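Local structure of Beta/gamma crystallin 'Greek key' domain-containing protein (Methanosaeta thermophila PT, 5HT7) at residues Asp21-Val24 against Gly25-Ile28. The protein is a trimeric betagamma-crystallin of a thermophilic methane-producing archaeon that binds transition-metal ions such as iron(II), its wider cellular role being unsettled. Residues are numbered along the deposited sequence; the frame is centred on the assembly and turned at random.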
loop_
_atom_site.group_PDB
_atom_site.type_symbol
_atom_site.label_atom_id
_atom_site.label_comp_id
_atom_site.label_asym_id
_atom_site.label_seq_id
_atom_site.Cartn_x
_atom_site.Cartn_y
_atom_site.Cartn_z
ATOM N N ASP A 21 11.370 10.370 1.842
ATOM C CA ASP A 21 10.703 10.778 3.067
ATOM C C ASP A 21 11.740 11.426 3.962
ATOM O O ASP A 21 12.655 10.749 4.427
ATOM C CB ASP A 21 10.044 9.583 3.769
ATOM C CG ASP A 21 9.140 10.009 4.916
ATOM O OD1 ASP A 21 9.388 11.081 5.511
ATOM O OD2 ASP A 21 8.169 9.279 5.226
ATOM N N ALA A 22 11.602 12.730 4.203
ATOM C CA ALA A 22 12.606 13.460 4.970
ATOM C C ALA A 22 12.452 13.250 6.470
ATOM O O ALA A 22 13.287 13.698 7.245
ATOM C CB ALA A 22 12.549 14.971 4.641
ATOM N N ASP A 23 11.386 12.573 6.887
ATOM C CA ASP A 23 11.113 12.435 8.314
ATOM C C ASP A 23 10.207 11.237 8.572
ATOM O O ASP A 23 9.032 11.411 8.876
ATOM C CB ASP A 23 10.480 13.726 8.831
ATOM C CG ASP A 23 10.650 13.930 10.330
ATOM O OD1 ASP A 23 11.317 13.126 11.005
ATOM O OD2 ASP A 23 10.109 14.937 10.825
ATOM N N VAL A 24 10.753 10.030 8.428
ATOM C CA VAL A 24 9.955 8.807 8.572
ATOM C C VAL A 24 9.292 8.758 9.950
ATOM O O VAL A 24 8.113 8.396 10.078
ATOM C CB VAL A 24 10.807 7.533 8.361
ATOM C CG1 VAL A 24 10.012 6.288 8.756
ATOM C CG2 VAL A 24 11.274 7.418 6.923
ATOM N N GLY A 25 10.031 9.188 10.971
ATOM C CA GLY A 25 9.553 9.131 12.347
ATOM C C GLY A 25 8.455 10.120 12.699
ATOM O O GLY A 25 7.892 10.078 13.792
ATOM N N ALA A 26 8.155 11.025 11.775
ATOM C CA ALA A 26 7.088 11.992 11.975
ATOM C C ALA A 26 5.728 11.376 11.631
ATOM O O ALA A 26 4.690 11.975 11.890
ATOM C CB ALA A 26 7.346 13.251 11.136
ATOM N N ASP A 27 5.745 10.174 11.059
ATOM C CA ASP A 27 4.521 9.466 10.688
ATOM C C ASP A 27 3.959 8.712 11.885
ATOM O O ASP A 27 4.410 7.618 12.191
ATOM C CB ASP A 27 4.780 8.488 9.534
ATOM C CG ASP A 27 3.487 8.012 8.865
ATOM O OD1 ASP A 27 2.409 8.172 9.472
ATOM O OD2 ASP A 27 3.556 7.493 7.731
ATOM N N ILE A 28 2.955 9.288 12.539
ATOM C CA ILE A 28 2.376 8.690 13.740
ATOM C C ILE A 28 1.701 7.351 13.474
ATOM O O ILE A 28 1.569 6.525 14.381
ATOM C CB ILE A 28 1.347 9.627 14.399
ATOM C CG1 ILE A 28 0.236 9.983 13.412
ATOM C CG2 ILE A 28 2.026 10.877 14.930
ATOM C CD1 ILE A 28 -0.932 10.716 14.051
HETATM O O HOH W 1 12.307 10.714 11.138
#
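Two backbone hydrogen bonds, each from an amide three residues on, bracket a short 3-10 turn at V24-A26, with D23 and D27 flanking it: A26 N donates to D23 O at 3.1 Å, and D27 N to V24 O at 3.1 Å. A water joins the start of this turn to an acidic side chain, donating to D23 OD1 (2.6 Å) and accepting from G25 N (2.7 Å). The D23 backbone is steadied by an Asx turn, in which its amide N donates to D21 OD1 at 2.8 Å, from the anti side, 27° out of the carboxylate plane. With CG anti to the backbone N (chi1 -157°), the D23 carboxylate lies beside its own carbonyl carbon, and OD2 packs against the A26 methyl at 3.3 Å from CB. Were D23 replaced by an alanine, the water would probably lose its carboxylate acceptor and with it the bridge to G25 N, and A26 CB its contact with OD2. Farther along, D27 CB rests on V24 O at 3.4 Å. D21 OD2 and D27 OD2 share K15 as a salt-bridge partner, while R11 of the second subunit pairs with D21 OD1. The two acids are thus probably held together by the lysine despite their like charges, tying this turn of the Greek key domain both to the metal-bearing strand 14-16 and to the trimer interface.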